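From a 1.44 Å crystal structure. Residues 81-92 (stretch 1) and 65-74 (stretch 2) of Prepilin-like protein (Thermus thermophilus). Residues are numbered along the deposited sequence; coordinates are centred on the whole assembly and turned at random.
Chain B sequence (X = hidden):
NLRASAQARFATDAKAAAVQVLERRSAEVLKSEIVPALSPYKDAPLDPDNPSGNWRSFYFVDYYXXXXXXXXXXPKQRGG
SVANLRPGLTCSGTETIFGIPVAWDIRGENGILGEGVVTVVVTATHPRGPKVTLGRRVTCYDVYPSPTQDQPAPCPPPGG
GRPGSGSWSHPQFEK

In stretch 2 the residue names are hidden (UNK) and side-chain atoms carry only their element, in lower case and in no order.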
# COMPACT_ATOMS: atom_id res chain seq x y z
N SER B 81 -2.95 22.50 -19.73
CA SER B 81 -2.40 21.89 -20.93
C SER B 81 -1.41 20.77 -20.62
O SER B 81 -0.49 20.93 -19.80
CB SER B 81 -1.72 22.92 -21.79
OG SER B 81 -1.06 22.29 -22.87
N VAL B 82 -1.57 19.64 -21.33
CA VAL B 82 -0.60 18.53 -21.22
C VAL B 82 0.79 18.97 -21.70
O VAL B 82 1.78 18.30 -21.37
CB VAL B 82 -1.04 17.23 -21.93
CG1 VAL B 82 -2.34 16.72 -21.36
CG2 VAL B 82 -1.14 17.39 -23.43
N ALA B 83 0.86 20.03 -22.51
CA ALA B 83 2.15 20.53 -23.01
C ALA B 83 2.99 21.11 -21.86
O ALA B 83 4.18 21.27 -21.98
CB ALA B 83 1.95 21.55 -24.10
N ASN B 84 2.35 21.42 -20.74
CA ASN B 84 3.03 22.03 -19.58
C ASN B 84 3.22 20.99 -18.47
O ASN B 84 3.42 21.34 -17.32
CB ASN B 84 2.24 23.23 -19.06
CG ASN B 84 2.16 24.34 -20.10
OD1 ASN B 84 3.07 24.47 -20.92
ND2 ASN B 84 1.06 25.09 -20.08
N LEU B 85 3.19 19.71 -18.84
CA LEU B 85 3.66 18.60 -17.99
C LEU B 85 5.04 18.14 -18.49
O LEU B 85 5.32 18.05 -19.70
CB LEU B 85 2.64 17.46 -18.02
CG LEU B 85 1.21 17.79 -17.65
CD1 LEU B 85 0.34 16.59 -17.99
CD2 LEU B 85 1.08 18.14 -16.17
N ARG B 86 5.92 17.85 -17.54
CA ARG B 86 7.29 17.54 -17.86
C ARG B 86 7.36 16.28 -18.72
O ARG B 86 6.74 15.27 -18.43
CB ARG B 86 8.09 17.31 -16.58
CG ARG B 86 8.53 18.59 -15.91
CD ARG B 86 9.28 18.31 -14.63
NE ARG B 86 9.83 19.57 -14.11
CZ ARG B 86 9.27 20.35 -13.20
NH1 ARG B 86 8.09 20.05 -12.66
NH2 ARG B 86 9.90 21.46 -12.83
N PRO B 87 8.15 16.32 -19.83
CA PRO B 87 8.30 15.16 -20.71
C PRO B 87 9.33 14.21 -20.10
O PRO B 87 10.10 14.60 -19.25
CB PRO B 87 8.79 15.83 -22.01
CG PRO B 87 9.68 16.94 -21.50
CD PRO B 87 8.92 17.49 -20.30
N GLY B 88 9.32 12.94 -20.49
CA GLY B 88 10.44 12.10 -20.10
C GLY B 88 10.42 11.66 -18.64
O GLY B 88 11.44 11.27 -18.11
N LEU B 89 9.28 11.78 -17.96
CA LEU B 89 9.09 11.03 -16.73
C LEU B 89 8.77 9.59 -17.09
O LEU B 89 8.06 9.32 -18.04
CB LEU B 89 7.92 11.59 -15.92
CG LEU B 89 7.98 13.07 -15.59
CD1 LEU B 89 6.77 13.45 -14.79
CD2 LEU B 89 9.24 13.41 -14.84
N THR B 90 9.26 8.67 -16.28
CA THR B 90 8.87 7.29 -16.38
C THR B 90 7.87 6.96 -15.26
O THR B 90 8.15 7.30 -14.06
CB THR B 90 10.14 6.44 -16.32
OG1 THR B 90 10.96 6.81 -17.43
CG2 THR B 90 9.83 4.98 -16.43
N CYS B 91 6.75 6.32 -15.63
CA CYS B 91 5.64 6.04 -14.71
C CYS B 91 5.80 4.66 -14.03
O CYS B 91 5.22 4.39 -12.97
CB CYS B 91 4.28 6.08 -15.43
SG CYS B 91 3.82 7.75 -15.99
N SER B 92 6.52 3.76 -14.67
CA SER B 92 6.61 2.40 -14.23
C SER B 92 7.84 1.75 -14.84
O SER B 92 8.38 2.19 -15.89
CB SER B 92 5.34 1.63 -14.53
OG SER B 92 5.14 1.46 -15.93
N UNK B 65 -0.71 13.95 -13.21
CA UNK B 65 -1.40 14.10 -14.47
C UNK B 65 -0.79 13.27 -15.61
O UNK B 65 -1.46 13.11 -16.66
c UNK B 65 -4.30 17.72 -12.41
c UNK B 65 -2.05 17.24 -13.04
c UNK B 65 -3.84 16.13 -14.14
c UNK B 65 -2.48 16.33 -13.99
c UNK B 65 -2.96 17.91 -12.26
c UNK B 65 -1.50 15.58 -14.85
c UNK B 65 -4.75 16.83 -13.36
N UNK B 66 0.43 12.74 -15.46
CA UNK B 66 1.07 12.02 -16.55
C UNK B 66 0.91 10.51 -16.44
O UNK B 66 1.11 9.84 -17.41
o UNK B 66 2.75 13.73 -16.82
c UNK B 66 2.54 12.32 -16.66
N UNK B 67 0.58 10.00 -15.25
CA UNK B 67 0.74 8.58 -14.96
C UNK B 67 -0.57 7.98 -14.51
O UNK B 67 -1.18 8.50 -13.58
c UNK B 67 1.77 8.39 -13.87
s UNK B 67 3.44 8.91 -14.34
N UNK B 68 -1.03 6.83 -15.09
CA UNK B 68 -0.31 6.07 -16.11
C UNK B 68 -0.44 6.58 -17.55
O UNK B 68 0.31 6.17 -18.40
c UNK B 68 -2.37 4.99 -15.61
c UNK B 68 -0.96 4.69 -16.04
c UNK B 68 -2.29 6.18 -14.68
N UNK B 69 -1.35 7.51 -17.74
CA UNK B 69 -1.60 8.16 -19.02
C UNK B 69 -1.76 9.65 -18.78
O UNK B 69 -2.12 10.03 -17.69
o UNK B 69 -4.02 7.90 -18.88
c UNK B 69 -2.83 6.18 -20.02
c UNK B 69 -2.87 7.65 -19.71
N UNK B 70 -1.45 10.46 -19.80
CA UNK B 70 -1.47 11.92 -19.68
C UNK B 70 -2.91 12.42 -19.83
O UNK B 70 -3.64 12.08 -20.80
c UNK B 70 -0.57 12.54 -20.75
n UNK B 70 1.48 14.24 -21.92
c UNK B 70 0.90 12.23 -20.59
n UNK B 70 2.64 14.30 -23.88
n UNK B 70 1.53 16.16 -23.21
c UNK B 70 1.73 12.84 -21.70
c UNK B 70 1.88 14.91 -23.00
N UNK B 71 -3.31 13.23 -18.85
CA UNK B 71 -4.61 13.88 -18.75
C UNK B 71 -4.34 15.38 -18.56
O UNK B 71 -3.44 15.76 -17.80
c UNK B 71 -5.33 13.31 -17.50
c UNK B 71 -6.42 14.21 -16.98
c UNK B 71 -5.82 11.91 -17.77
N UNK B 72 -5.08 16.23 -19.27
CA UNK B 72 -4.96 17.67 -19.09
C UNK B 72 -5.43 18.10 -17.71
O UNK B 72 -6.51 17.73 -17.26
c UNK B 72 -5.72 18.40 -20.17
N UNK B 73 -4.65 18.93 -16.99
CA UNK B 73 -5.15 19.52 -15.75
C UNK B 73 -6.24 20.57 -16.06
O UNK B 73 -6.48 20.88 -17.25
c UNK B 73 -2.77 19.74 -15.91
c UNK B 73 -3.94 20.24 -15.13
c UNK B 73 -3.27 19.32 -17.28
N UNK B 74 -6.87 21.06 -15.01
CA UNK B 74 -7.82 22.17 -15.08
C UNK B 74 -7.06 23.43 -15.49
O UNK B 74 -5.85 23.50 -15.39
o UNK B 74 -7.70 22.89 -12.77
c UNK B 74 -8.54 22.35 -13.76
O HOH W 1 4.28 14.22 -19.11

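Position 65 carries seven carbons, one followed by a closed ring of six, with no heteroatom. Its CB lies 3.8 Å from Leu 85 CD1, while the ring leads away from stretch 1. This is Phe 65, and its buried ring leaves chiefly the root of the side chain to meet the leucine.

Position 66 has one carbon and then one oxygen. The carbon is unbranched, which excludes threonine, so the residue is Ser 66. Its OG sits 3.9 Å from Leu 85 CD1, and a water donates to both Ser 66 OG and Arg 86 O, at 2.8 Å each. The water thus links a polar side chain to the backbone of stretch 1 beside an apolar contact.

At position 67 a single carbon bears a sulfur, and that sulfur is 2.1 Å from Cys 91 SG, a covalent distance. Only cysteine fits: Cys 67, the first residue to leave helical phi/psi after the helix. The disulfide has a chi3 of -79°, and chi1 is m at both ends.

Three carbons at position 68 close a ring onto the backbone nitrogen, which identifies Pro 68. The peptide bond before it is cis. Its CA stands 4.5 Å from Cys 91 SG, a marginal touch.

Position 69 shows one carbon carrying an oxygen and a carbon, the branching of Thr 69. Its CB points away from stretch 1 and the residue makes no contact there.

Position 70 has a chain of three carbons, a nitrogen, then a carbon bearing two more nitrogens: a guanidinium, hence Arg 70. NH2 reaches Val 82 O at 2.8 Å, but the N-H...acceptor angle of 119° makes this a weak hydrogen bond. Val 82 CG2 is also close, 2.9 Å from Arg 70 NH2.

One carbon carrying two others makes position 71 a valine, Val 71. Its side chain points away, so its backbone does the touching: O is 3.9 Å from Leu 85 CD1, and C is 3.7 Å from Val 82 CG1.

Position 72 has a lone carbon, so it is Ala 72. Its CB packs 4.0 Å from Val 82 CG1, and its backbone N comes within 3.5 Å of the same methyl.

At position 73 three carbons again form a ring with the backbone nitrogen, giving Pro 73. CG lies 4.2 Å from Leu 85 CD2, and CD lies 4.0 Å from Ser 81 N.

Position 74 ends the stretch with one carbon and one oxygen, Ser 74, pointing away and out of contact.

The contact combines a covalent staple with apolar packing. Cys 91 and Cys 67 fix one end. Leu 85, buried and pointing toward stretch 2, fills the middle against Phe 65, Ser 66, Val 71 and Pro 73. Val 82 packs on Ala 72, and its carbonyl also accepts from Leu 85 N in the local turn. The design rule is economical: cross-link two loops, seat one leucine between backbone and side chains, and let a water serve the nearby polar groups.

Stretch 2 65-74: FSCPTRVAPS
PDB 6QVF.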